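Local coordinates for protein redox-sensing transcriptional repressor Rex (Thermoanaerobacter ethanolicus, PDB 3WGH) that binds DNA as a homodimer and probably represses transcription in response to the cellular NADH/NAD(+) redox state, sensed by a Rossmann-type domain that carries the dinucleotide, at residues B[88-93]-B[152-157]; B[157-162]-B[178-183]; B[172-177]-B[188-193]. All coordinates share one frame; numbering follows the deposited sequence.

Contact 1: B[88-93]-B[152-157]; sequences IIIGAG and LCIPKD. With NAI (1,4-dihydronicotinamide adenine dinucleotide), chain I.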
loop_
_atom_site.group_PDB
_atom_site.type_symbol
_atom_site.label_atom_id
_atom_site.label_comp_id
_atom_site.label_asym_id
_atom_site.label_seq_id
_atom_site.Cartn_x
_atom_site.Cartn_y
_atom_site.Cartn_z
ATOM N N ILE B 88 -15.060 2.281 10.893
ATOM C CA ILE B 88 -14.931 1.129 11.796
ATOM C C ILE B 88 -13.968 0.109 11.172
ATOM O O ILE B 88 -13.782 0.105 9.953
ATOM C CB ILE B 88 -16.294 0.412 12.054
ATOM C CG1 ILE B 88 -16.800 -0.174 10.746
ATOM C CG2 ILE B 88 -17.295 1.324 12.787
ATOM C CD1 ILE B 88 -18.257 -0.683 10.743
ATOM N N ILE B 89 -13.418 -0.762 12.010
ATOM C CA ILE B 89 -12.490 -1.822 11.563
ATOM C C ILE B 89 -13.177 -3.105 11.877
ATOM O O ILE B 89 -13.721 -3.267 12.997
ATOM C CB ILE B 89 -11.140 -1.721 12.290
ATOM C CG1 ILE B 89 -10.400 -0.489 11.754
ATOM C CG2 ILE B 89 -10.226 -3.011 12.074
ATOM C CD1 ILE B 89 -9.143 -0.159 12.548
ATOM N N ILE B 90 -13.265 -3.969 10.873
ATOM C CA ILE B 90 -13.764 -5.341 11.060
ATOM C C ILE B 90 -12.572 -6.236 11.057
ATOM O O ILE B 90 -11.824 -6.300 10.055
ATOM C CB ILE B 90 -14.681 -5.790 9.858
ATOM C CG1 ILE B 90 -15.644 -4.659 9.514
ATOM C CG2 ILE B 90 -15.450 -7.096 10.174
ATOM C CD1 ILE B 90 -16.455 -4.288 10.657
ATOM N N GLY B 91 -12.403 -6.976 12.155
ATOM C CA GLY B 91 -11.217 -7.796 12.366
ATOM C C GLY B 91 -10.208 -7.122 13.292
ATOM O O GLY B 91 -9.452 -6.223 12.898
ATOM N N ALA B 92 -10.172 -7.579 14.527
ATOM C CA ALA B 92 -9.263 -7.045 15.498
ATOM C C ALA B 92 -8.076 -7.958 15.646
ATOM O O ALA B 92 -7.577 -8.114 16.754
ATOM C CB ALA B 92 -9.981 -6.911 16.851
ATOM N N GLY B 93 -7.632 -8.600 14.562
ATOM C CA GLY B 93 -6.385 -9.363 14.629
ATOM C C GLY B 93 -5.147 -8.482 14.480
ATOM O O GLY B 93 -5.149 -7.282 14.826
ATOM N N LEU B 152 -11.733 -3.467 6.263
ATOM C CA LEU B 152 -11.948 -4.920 6.333
ATOM C C LEU B 152 -10.602 -5.663 6.492
ATOM O O LEU B 152 -9.767 -5.665 5.577
ATOM C CB LEU B 152 -12.632 -5.337 5.028
ATOM C CG LEU B 152 -13.986 -6.058 5.009
ATOM C CD1 LEU B 152 -13.943 -7.084 3.850
ATOM C CD2 LEU B 152 -14.340 -6.801 6.333
ATOM N N CYS B 153 -10.375 -6.258 7.655
ATOM C CA CYS B 153 -9.066 -6.930 7.940
ATOM C C CYS B 153 -9.323 -8.308 8.507
ATOM O O CYS B 153 -8.848 -8.624 9.581
ATOM C CB CYS B 153 -8.221 -6.138 8.964
ATOM S SG CYS B 153 -8.057 -4.346 8.684
ATOM N N ILE B 154 -10.197 -9.048 7.851
ATOM C CA ILE B 154 -10.582 -10.405 8.288
ATOM C C ILE B 154 -10.000 -11.406 7.300
ATOM O O ILE B 154 -9.612 -11.033 6.218
ATOM C CB ILE B 154 -12.129 -10.568 8.369
ATOM C CG1 ILE B 154 -12.830 -10.170 7.065
ATOM C CG2 ILE B 154 -12.740 -9.754 9.527
ATOM C CD1 ILE B 154 -14.299 -10.691 6.984
ATOM N N PRO B 155 -9.933 -12.697 7.661
ATOM C CA PRO B 155 -9.470 -13.678 6.683
ATOM C C PRO B 155 -10.425 -13.732 5.501
ATOM O O PRO B 155 -11.594 -13.261 5.596
ATOM C CB PRO B 155 -9.511 -15.028 7.456
ATOM C CG PRO B 155 -9.748 -14.690 8.903
ATOM C CD PRO B 155 -10.388 -13.306 8.922
ATOM N N LYS B 156 -9.976 -14.306 4.392
ATOM C CA LYS B 156 -10.784 -14.231 3.185
ATOM C C LYS B 156 -12.035 -15.118 3.086
ATOM O O LYS B 156 -12.933 -14.802 2.300
ATOM C CB LYS B 156 -9.941 -14.304 1.917
ATOM C CG LYS B 156 -9.289 -15.643 1.645
ATOM C CD LYS B 156 -8.197 -15.442 0.582
ATOM C CE LYS B 156 -7.419 -16.721 0.304
ATOM N NZ LYS B 156 -8.305 -17.914 0.314
ATOM N N ASP B 157 -12.131 -16.177 3.891
ATOM C CA ASP B 157 -13.166 -17.206 3.712
ATOM C C ASP B 157 -14.589 -16.690 3.912
ATOM O O ASP B 157 -14.930 -16.172 4.983
ATOM C CB ASP B 157 -12.887 -18.455 4.598
ATOM C CG ASP B 157 -12.899 -18.135 6.118
ATOM O OD1 ASP B 157 -13.992 -18.000 6.713
ATOM O OD2 ASP B 157 -11.805 -18.021 6.720
HETATM P PA NAI I . -5.479 -12.344 11.890
HETATM O O1A NAI I . -5.891 -13.783 11.900
HETATM O O2A NAI I . -4.458 -11.790 12.834
HETATM O O5B NAI I . -6.799 -11.491 12.177
HETATM C C5B NAI I . -8.079 -11.786 11.624
HETATM C C4B NAI I . -9.112 -11.401 12.686
HETATM O O4B NAI I . -10.371 -11.443 12.072
HETATM C C3B NAI I . -9.173 -12.427 13.842
HETATM O O3B NAI I . -9.292 -11.719 15.075
HETATM C C2B NAI I . -10.495 -13.148 13.624
HETATM O O2B NAI I . -11.171 -13.506 14.829
HETATM C C1B NAI I . -11.303 -12.027 12.993
HETATM N N9A NAI I . -12.449 -12.491 12.187
HETATM C C8A NAI I . -12.551 -13.664 11.516
HETATM N N7A NAI I . -13.750 -13.620 10.873
HETATM C C5A NAI I . -14.385 -12.467 11.191
HETATM C C6A NAI I . -15.605 -11.884 10.872
HETATM N N6A NAI I . -16.453 -12.539 10.049
HETATM N N1A NAI I . -15.937 -10.653 11.325
HETATM C C2A NAI I . -15.133 -10.009 12.167
HETATM N N3A NAI I . -13.979 -10.577 12.516
HETATM C C4A NAI I . -13.566 -11.771 12.022
HETATM O O3 NAI I . -5.124 -12.002 10.336
HETATM P PN NAI I . -4.277 -10.706 9.892
HETATM O O1N NAI I . -2.877 -11.197 9.781
HETATM O O2N NAI I . -4.751 -9.605 10.827
HETATM O O5D NAI I . -4.821 -10.383 8.396
HETATM C C5D NAI I . -6.130 -9.855 8.158
HETATM C C4D NAI I . -6.337 -9.877 6.649
HETATM O O4D NAI I . -5.447 -8.975 5.953
HETATM C C3D NAI I . -6.100 -11.276 6.084
HETATM O O3D NAI I . -7.115 -11.454 5.093
HETATM C C2D NAI I . -4.762 -11.152 5.388
HETATM O O2D NAI I . -4.650 -12.165 4.366
HETATM C C1D NAI I . -4.815 -9.697 4.892
HETATM N N1N NAI I . -3.519 -9.081 4.559
HETATM C C2N NAI I . -3.424 -8.389 3.381
HETATM C C3N NAI I . -2.300 -7.827 2.933
HETATM C C7N NAI I . -2.372 -7.039 1.676
HETATM O O7N NAI I . -1.383 -6.725 1.009
HETATM N N7N NAI I . -3.589 -6.583 1.353
HETATM C C4N NAI I . -1.010 -7.937 3.751
HETATM C C5N NAI I . -1.209 -8.721 5.035
HETATM C C6N NAI I . -2.403 -9.217 5.386
HETATM O O HOH W 1 -7.058 -8.178 11.698
#
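Ile90 and Leu152 lie side by side at the C-terminal ends of strands 85-90 and 149-152, paired in parallel register with CA atoms 5.1 Å apart and both side chains on the same face of the sheet. The backbone bond across the segments runs from Cys153 N to Ile90 O (2.8 Å), the donor lying almost on the extension of the carbonyl bond (173°). Three apolar pairs accompany it. CD2 of Leu152 comes up against CB of Ile90 at 3.7 Å, the two side chains crossing at a slant, while the CG2 methyls of Ile90 and Ile154 meet beyond them. SG of Cys153 lies near CG2 of Ile89, next to helix 94-100, whose Leu95 also packs on Cys153.

Past the strand ends the two segments part, and the dinucleotide fills the cleft. Ile90 CG2, anti to its backbone N, points at the adenine and reaches C2A at 3.5 Å; Ile154 CG2 presses on the same base at C4A, and Pro155 CD touches C8A. Gly91 has positive phi (100°) and passes with its CA close to Cys153 O and Ile154 CG2. Gly93 passes with CA 3.3 Å from O5B of the dinucleotide.

Polar links to the cofactor come from both loops. The ribose hydroxyl O3D donates to Ile154 O (2.8 Å). One water lies between Cys153 O and the phosphate oxygen O2N of the cofactor, within donating distance of both, and takes a weak bond from Gly93 N. Asp117, bonded through OD1 to Ala92 N, also holds the dinucleotide. Gly91 and Gly93, with Gly96, form the GxGxxG turn that leads from strand 85-90 into helix 94-100; faced by the loop after strand 149-152, it makes the dinucleotide cleft of a Rossmann fold.

Contact 2: B[157-162]-B[178-183]; sequences DNAQYT and LPIDLK. With ZN (zinc ion), chain G.
Gln160 sends CG away from its backbone N (chi1 -176°) and then bends at chi2 (61°), which lays its amide alongside the backbone of Lys183. Both ends of the amide are used on that one residue. OE1 receives Lys183 N at 2.9 Å in a practically straight bond (178° at the hydrogen), the donor tilted slightly from the carbonyl plane. NE2 donates a hydrogen bond to Lys183 O at 2.7 Å, which it meets on a lone pair and close to the plane of its own amide. Two bonds in a ring fix the rotation of the amide, and a further bond from NE2 to Asp164 in the same helix agrees with that orientation. OE1 accepts a second hydrogen bond, from a water that also donates to Asp181 O, while the aliphatic part of Lys183 lies beside the amide, its CB 3.7 Å from OE1.

On the apolar side of the contact, Ala159 CB fits among three side-chain ends: Leu178 CD1 in a tight contact at 3.4 Å, Ile180 CD1 at 3.8 Å and, more loosely, Leu182 CD2. Leu178 also covers Ile154 and touches the dinucleotide, and Leu182 continues the apolar layer to Leu152.

Asp181 turns from the helix, and its OD1 binds a zinc ion at 2.3 Å, shared with Glu24 of the second subunit; Pro179, the centre of an inverse gamma turn, packs on Tyr102 of that subunit. The arrangement is a helix N-terminus of the Rossmann domain fastened to the loop between strands 173-176 and 189-192, a loop that carries an intersubunit zinc site on its outer side.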
loop_
_atom_site.group_PDB
_atom_site.type_symbol
_atom_site.label_atom_id
_atom_site.label_comp_id
_atom_site.label_asym_id
_atom_site.label_seq_id
_atom_site.Cartn_x
_atom_site.Cartn_y
_atom_site.Cartn_z
ATOM N N ASP B 157 -12.131 -16.177 3.891
ATOM C CA ASP B 157 -13.166 -17.206 3.712
ATOM C C ASP B 157 -14.589 -16.690 3.912
ATOM O O ASP B 157 -14.930 -16.172 4.983
ATOM C CB ASP B 157 -12.887 -18.455 4.598
ATOM C CG ASP B 157 -12.899 -18.135 6.118
ATOM O OD1 ASP B 157 -13.992 -18.000 6.713
ATOM O OD2 ASP B 157 -11.805 -18.021 6.720
ATOM N N ASN B 158 -15.423 -16.821 2.880
ATOM C CA ASN B 158 -16.802 -16.297 2.920
ATOM C C ASN B 158 -16.896 -14.793 3.329
ATOM O O ASN B 158 -17.925 -14.343 3.805
ATOM C CB ASN B 158 -17.710 -17.191 3.809
ATOM C CG ASN B 158 -19.241 -17.007 3.515
ATOM O OD1 ASN B 158 -19.651 -16.871 2.363
ATOM N ND2 ASN B 158 -20.068 -17.008 4.576
ATOM N N ALA B 159 -15.816 -14.037 3.088
ATOM C CA ALA B 159 -15.759 -12.573 3.323
ATOM C C ALA B 159 -16.832 -11.747 2.631
ATOM O O ALA B 159 -17.137 -10.668 3.112
ATOM C CB ALA B 159 -14.363 -11.997 2.894
ATOM N N GLN B 160 -17.311 -12.209 1.476
ATOM C CA GLN B 160 -18.375 -11.527 0.739
ATOM C C GLN B 160 -19.567 -11.308 1.661
ATOM O O GLN B 160 -20.204 -10.222 1.656
ATOM C CB GLN B 160 -18.836 -12.339 -0.484
ATOM C CG GLN B 160 -19.893 -11.607 -1.364
ATOM C CD GLN B 160 -19.342 -10.282 -1.941
ATOM O OE1 GLN B 160 -18.249 -10.254 -2.508
ATOM N NE2 GLN B 160 -20.097 -9.185 -1.777
ATOM N N TYR B 161 -19.858 -12.332 2.455
ATOM C CA TYR B 161 -20.991 -12.276 3.370
ATOM C C TYR B 161 -20.849 -11.080 4.309
ATOM O O TYR B 161 -21.814 -10.382 4.528
ATOM C CB TYR B 161 -21.125 -13.583 4.194
ATOM C CG TYR B 161 -22.243 -13.513 5.204
ATOM C CD1 TYR B 161 -23.579 -13.716 4.810
ATOM C CD2 TYR B 161 -21.988 -13.218 6.552
ATOM C CE1 TYR B 161 -24.639 -13.623 5.739
ATOM C CE2 TYR B 161 -23.049 -13.071 7.479
ATOM C CZ TYR B 161 -24.363 -13.293 7.063
ATOM O OH TYR B 161 -25.403 -13.177 7.956
ATOM N N THR B 162 -19.670 -10.892 4.910
ATOM C CA THR B 162 -19.416 -9.728 5.772
ATOM C C THR B 162 -19.531 -8.388 5.015
ATOM O O THR B 162 -20.215 -7.473 5.468
ATOM C CB THR B 162 -18.072 -9.834 6.484
ATOM O OG1 THR B 162 -18.209 -10.773 7.536
ATOM C CG2 THR B 162 -17.707 -8.535 7.162
ATOM N N LEU B 178 -8.364 -7.562 2.022
ATOM C CA LEU B 178 -8.306 -9.001 1.676
ATOM C C LEU B 178 -7.897 -9.241 0.248
ATOM O O LEU B 178 -8.342 -8.545 -0.637
ATOM C CB LEU B 178 -9.610 -9.726 1.945
ATOM C CG LEU B 178 -10.550 -9.353 3.076
ATOM C CD1 LEU B 178 -11.344 -10.581 3.394
ATOM C CD2 LEU B 178 -9.941 -8.691 4.326
ATOM N N PRO B 179 -7.167 -10.341 -0.002
ATOM C CA PRO B 179 -6.744 -10.564 -1.363
ATOM C C PRO B 179 -7.821 -11.265 -2.203
ATOM O O PRO B 179 -7.526 -12.266 -2.839
ATOM C CB PRO B 179 -5.506 -11.470 -1.186
ATOM C CG PRO B 179 -5.851 -12.318 -0.016
ATOM C CD PRO B 179 -6.623 -11.359 0.918
ATOM N N ILE B 180 -9.055 -10.768 -2.216
ATOM C CA ILE B 180 -10.057 -11.325 -3.134
ATOM C C ILE B 180 -10.752 -10.179 -3.819
ATOM O O ILE B 180 -10.481 -9.017 -3.512
ATOM C CB ILE B 180 -11.114 -12.171 -2.415
ATOM C CG1 ILE B 180 -11.904 -11.352 -1.416
ATOM C CG2 ILE B 180 -10.471 -13.313 -1.671
ATOM C CD1 ILE B 180 -12.737 -12.230 -0.526
ATOM N N ASP B 181 -11.613 -10.496 -4.769
ATOM C CA ASP B 181 -12.519 -9.514 -5.327
ATOM C C ASP B 181 -13.841 -9.481 -4.589
ATOM O O ASP B 181 -14.686 -10.382 -4.763
ATOM C CB ASP B 181 -12.839 -9.888 -6.753
ATOM C CG ASP B 181 -11.662 -9.769 -7.631
ATOM O OD1 ASP B 181 -11.043 -8.699 -7.590
ATOM O OD2 ASP B 181 -11.376 -10.744 -8.351
ATOM N N LEU B 182 -14.042 -8.432 -3.809
ATOM C CA LEU B 182 -15.359 -8.199 -3.220
ATOM C C LEU B 182 -16.343 -7.596 -4.241
ATOM O O LEU B 182 -15.977 -6.790 -5.079
ATOM C CB LEU B 182 -15.223 -7.337 -1.960
ATOM C CG LEU B 182 -14.462 -7.940 -0.766
ATOM C CD1 LEU B 182 -14.324 -6.822 0.267
ATOM C CD2 LEU B 182 -15.247 -9.094 -0.136
ATOM N N LYS B 183 -17.577 -8.062 -4.213
ATOM C CA LYS B 183 -18.633 -7.503 -5.035
ATOM C C LYS B 183 -19.412 -6.489 -4.179
ATOM O O LYS B 183 -19.921 -6.833 -3.091
ATOM C CB LYS B 183 -19.531 -8.623 -5.588
ATOM C CG LYS B 183 -18.731 -9.605 -6.525
ATOM C CD LYS B 183 -19.509 -10.914 -6.855
ATOM C CE LYS B 183 -19.377 -12.008 -5.764
ATOM N NZ LYS B 183 -20.000 -13.296 -6.205
HETATM ZN ZN ZN G . -9.735 -8.642 -9.499
HETATM O O HOH W 2 -16.988 -12.238 -3.775
#

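Contact 3: B[172-177]-B[188-193]; sequences KAIWNF and VILENV. With NAI (1,4-dihydronicotinamide adenine dinucleotide), chain I.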
loop_
_atom_site.group_PDB
_atom_site.type_symbol
_atom_site.label_atom_id
_atom_site.label_comp_id
_atom_site.label_asym_id
_atom_site.label_seq_id
_atom_site.Cartn_x
_atom_site.Cartn_y
_atom_site.Cartn_z
ATOM N N LYS B 172 -20.686 3.478 3.158
ATOM C CA LYS B 172 -20.507 4.232 1.917
ATOM C C LYS B 172 -19.262 3.808 1.190
ATOM O O LYS B 172 -19.129 4.001 -0.031
ATOM C CB LYS B 172 -20.398 5.756 2.196
ATOM C CG LYS B 172 -21.669 6.427 2.606
ATOM C CD LYS B 172 -21.339 7.909 2.848
ATOM C CE LYS B 172 -22.447 8.631 3.572
ATOM N NZ LYS B 172 -23.702 7.833 3.513
ATOM N N ALA B 173 -18.347 3.228 1.939
ATOM C CA ALA B 173 -17.035 2.860 1.365
ATOM C C ALA B 173 -16.451 1.697 2.131
ATOM O O ALA B 173 -16.641 1.612 3.338
ATOM C CB ALA B 173 -16.073 4.073 1.475
ATOM N N ILE B 174 -15.678 0.861 1.442
ATOM C CA ILE B 174 -14.954 -0.251 2.057
ATOM C C ILE B 174 -13.473 -0.103 1.707
ATOM O O ILE B 174 -13.089 -0.052 0.534
ATOM C CB ILE B 174 -15.504 -1.636 1.560
ATOM C CG1 ILE B 174 -16.967 -1.808 2.040
ATOM C CG2 ILE B 174 -14.650 -2.763 2.134
ATOM C CD1 ILE B 174 -17.582 -3.189 1.739
ATOM N N TRP B 175 -12.634 -0.027 2.741
ATOM C CA TRP B 175 -11.171 -0.104 2.555
ATOM C C TRP B 175 -10.756 -1.551 2.777
ATOM O O TRP B 175 -10.779 -2.029 3.881
ATOM C CB TRP B 175 -10.451 0.875 3.516
ATOM C CG TRP B 175 -9.030 1.195 3.121
ATOM C CD1 TRP B 175 -8.472 1.151 1.848
ATOM C CD2 TRP B 175 -7.974 1.597 4.007
ATOM N NE1 TRP B 175 -7.165 1.565 1.896
ATOM C CE2 TRP B 175 -6.808 1.798 3.207
ATOM C CE3 TRP B 175 -7.913 1.836 5.380
ATOM C CZ2 TRP B 175 -5.595 2.191 3.740
ATOM C CZ3 TRP B 175 -6.681 2.214 5.940
ATOM C CH2 TRP B 175 -5.537 2.411 5.108
ATOM N N ASN B 176 -10.489 -2.276 1.695
ATOM C CA ASN B 176 -10.424 -3.725 1.755
ATOM C C ASN B 176 -8.955 -4.202 1.711
ATOM O O ASN B 176 -8.242 -3.881 0.761
ATOM C CB ASN B 176 -11.196 -4.335 0.569
ATOM C CG ASN B 176 -10.934 -5.859 0.463
ATOM O OD1 ASN B 176 -10.916 -6.543 1.485
ATOM N ND2 ASN B 176 -10.610 -6.342 -0.726
ATOM N N PHE B 177 -8.493 -4.914 2.742
ATOM C CA PHE B 177 -7.180 -5.529 2.721
ATOM C C PHE B 177 -7.202 -6.979 2.231
ATOM O O PHE B 177 -6.151 -7.596 2.061
ATOM C CB PHE B 177 -6.536 -5.466 4.123
ATOM C CG PHE B 177 -6.081 -4.094 4.494
ATOM C CD1 PHE B 177 -4.753 -3.716 4.308
ATOM C CD2 PHE B 177 -7.019 -3.134 4.934
ATOM C CE1 PHE B 177 -4.336 -2.345 4.607
ATOM C CE2 PHE B 177 -6.612 -1.831 5.308
ATOM C CZ PHE B 177 -5.289 -1.431 5.125
ATOM N N VAL B 188 -21.121 2.232 -4.045
ATOM C CA VAL B 188 -20.272 2.060 -2.862
ATOM C C VAL B 188 -18.826 2.097 -3.295
ATOM O O VAL B 188 -18.489 1.480 -4.302
ATOM C CB VAL B 188 -20.554 0.713 -2.154
ATOM C CG1 VAL B 188 -19.519 0.437 -1.036
ATOM C CG2 VAL B 188 -21.985 0.691 -1.565
ATOM N N ILE B 189 -17.986 2.886 -2.604
ATOM C CA ILE B 189 -16.567 2.966 -2.946
ATOM C C ILE B 189 -15.814 1.761 -2.403
ATOM O O ILE B 189 -15.902 1.438 -1.221
ATOM C CB ILE B 189 -15.943 4.301 -2.434
ATOM C CG1 ILE B 189 -16.609 5.482 -3.191
ATOM C CG2 ILE B 189 -14.353 4.309 -2.650
ATOM C CD1 ILE B 189 -16.638 6.714 -2.369
ATOM N N LEU B 190 -15.126 1.029 -3.275
ATOM C CA LEU B 190 -14.330 -0.095 -2.799
ATOM C C LEU B 190 -12.854 0.232 -3.125
ATOM O O LEU B 190 -12.515 0.450 -4.307
ATOM C CB LEU B 190 -14.747 -1.338 -3.560
ATOM C CG LEU B 190 -13.922 -2.608 -3.341
ATOM C CD1 LEU B 190 -13.896 -3.056 -1.875
ATOM C CD2 LEU B 190 -14.405 -3.736 -4.273
ATOM N N GLU B 191 -11.994 0.315 -2.119
ATOM C CA GLU B 191 -10.581 0.569 -2.372
ATOM C C GLU B 191 -9.807 -0.674 -1.916
ATOM O O GLU B 191 -9.846 -1.043 -0.740
ATOM C CB GLU B 191 -10.100 1.831 -1.621
ATOM C CG GLU B 191 -8.544 2.018 -1.527
ATOM C CD GLU B 191 -7.829 2.203 -2.905
ATOM O OE1 GLU B 191 -8.523 2.251 -3.946
ATOM O OE2 GLU B 191 -6.568 2.333 -2.960
ATOM N N ASN B 192 -9.136 -1.352 -2.842
ATOM C CA ASN B 192 -8.457 -2.603 -2.462
ATOM C C ASN B 192 -6.994 -2.331 -2.184
ATOM O O ASN B 192 -6.353 -1.600 -2.940
ATOM C CB ASN B 192 -8.560 -3.594 -3.579
ATOM C CG ASN B 192 -9.977 -4.034 -3.817
ATOM O OD1 ASN B 192 -10.647 -4.500 -2.891
ATOM N ND2 ASN B 192 -10.445 -3.907 -5.085
ATOM N N VAL B 193 -6.457 -2.875 -1.086
ATOM C CA VAL B 193 -5.022 -2.661 -0.793
ATOM C C VAL B 193 -4.250 -3.870 -1.347
ATOM O O VAL B 193 -4.628 -5.010 -1.062
ATOM C CB VAL B 193 -4.713 -2.459 0.704
ATOM C CG1 VAL B 193 -3.139 -2.397 0.923
ATOM C CG2 VAL B 193 -5.358 -1.125 1.224
HETATM P PA NAI I . -5.479 -12.344 11.890
HETATM O O1A NAI I . -5.891 -13.783 11.900
HETATM O O2A NAI I . -4.458 -11.790 12.834
HETATM O O5B NAI I . -6.799 -11.491 12.177
HETATM C C5B NAI I . -8.079 -11.786 11.624
HETATM C C4B NAI I . -9.112 -11.401 12.686
HETATM O O4B NAI I . -10.371 -11.443 12.072
HETATM C C3B NAI I . -9.173 -12.427 13.842
HETATM O O3B NAI I . -9.292 -11.719 15.075
HETATM C C2B NAI I . -10.495 -13.148 13.624
HETATM O O2B NAI I . -11.171 -13.506 14.829
HETATM C C1B NAI I . -11.303 -12.027 12.993
HETATM N N9A NAI I . -12.449 -12.491 12.187
HETATM C C8A NAI I . -12.551 -13.664 11.516
HETATM N N7A NAI I . -13.750 -13.620 10.873
HETATM C C5A NAI I . -14.385 -12.467 11.191
HETATM C C6A NAI I . -15.605 -11.884 10.872
HETATM N N6A NAI I . -16.453 -12.539 10.049
HETATM N N1A NAI I . -15.937 -10.653 11.325
HETATM C C2A NAI I . -15.133 -10.009 12.167
HETATM N N3A NAI I . -13.979 -10.577 12.516
HETATM C C4A NAI I . -13.566 -11.771 12.022
HETATM O O3 NAI I . -5.124 -12.002 10.336
HETATM P PN NAI I . -4.277 -10.706 9.892
HETATM O O1N NAI I . -2.877 -11.197 9.781
HETATM O O2N NAI I . -4.751 -9.605 10.827
HETATM O O5D NAI I . -4.821 -10.383 8.396
HETATM C C5D NAI I . -6.130 -9.855 8.158
HETATM C C4D NAI I . -6.337 -9.877 6.649
HETATM O O4D NAI I . -5.447 -8.975 5.953
HETATM C C3D NAI I . -6.100 -11.276 6.084
HETATM O O3D NAI I . -7.115 -11.454 5.093
HETATM C C2D NAI I . -4.762 -11.152 5.388
HETATM O O2D NAI I . -4.650 -12.165 4.366
HETATM C C1D NAI I . -4.815 -9.697 4.892
HETATM N N1N NAI I . -3.519 -9.081 4.559
HETATM C C2N NAI I . -3.424 -8.389 3.381
HETATM C C3N NAI I . -2.300 -7.827 2.933
HETATM C C7N NAI I . -2.372 -7.039 1.676
HETATM O O7N NAI I . -1.383 -6.725 1.009
HETATM N N7N NAI I . -3.589 -6.583 1.353
HETATM C C4N NAI I . -1.010 -7.937 3.751
HETATM C C5N NAI I . -1.209 -8.721 5.035
HETATM C C6N NAI I . -2.403 -9.217 5.386
#
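Asn176 and Asn192 are joined through their side chains as well as their strands: ND2 of Asn176 donates to Asn192 OD1 at 2.8 Å, nearly straight (174°) and in its own amide plane, although the two amides stand almost at right angles (83°). With chi1 at 170°, Asn176 swings its amide toward this partner, and its OD1 accepts Leu178 N.

Backbone bonds run from Ile189 N to Lys172 O at one end to Val193 N to Asn176 O at the other, alternating donors between the two strands in regular parallel pairing. Strand 189-192 forms one margin, within the chain, of the parallel part of the Rossmann sheet, and 173-176 joins it to strand 149-152.

On the face with Asn176, CD1 of Leu190 leans over CB of Ile174 (4.0 Å). The other face turns to the second subunit. Glu191 CG lies at the edge of the Trp175 indole, 3.5 Å from CD1; Trp175 NE1 and the Glu191 carboxylate share Ser198 of that subunit, and the carboxylate also forms salt bridges with Arg205 of the second subunit and with Arg13 of its own chain.

Val193 CG2 sits over one face of the Phe177 ring in a CH-pi contact (3.9 Å to the centroid) and 3.3 Å from Trp175 NE1. Just beyond, the nicotinamide's carboxamide nitrogen N7N donates to Phe177 O (2.8 Å) and Val193 O (3.1 Å), bridging the residues that follow the two strands.

From the N terminus, the chain first closes contact 1, bringing 152-157 back to 88-93 over an excursion of 58 residues that includes strands 110-117 and 130-134. Asp157 ends this contact and starts contact 2, which returns 178-183 to the beginning of helix 159-168. Contact 3 crosses contact 2: its strand 173-176 lies inside that loop, whereas its partner 189-192 follows after 178-183. Contacts 1 and 3 belong to one sheet, with the backbone of Leu152 probably hydrogen-bonded to Trp175 and Phe177, and each touches the dinucleotide. Leu178 and Leu182 of contact 2 bridge to contact 1, and Leu182 reaches Asn176 and Leu190 of contact 3.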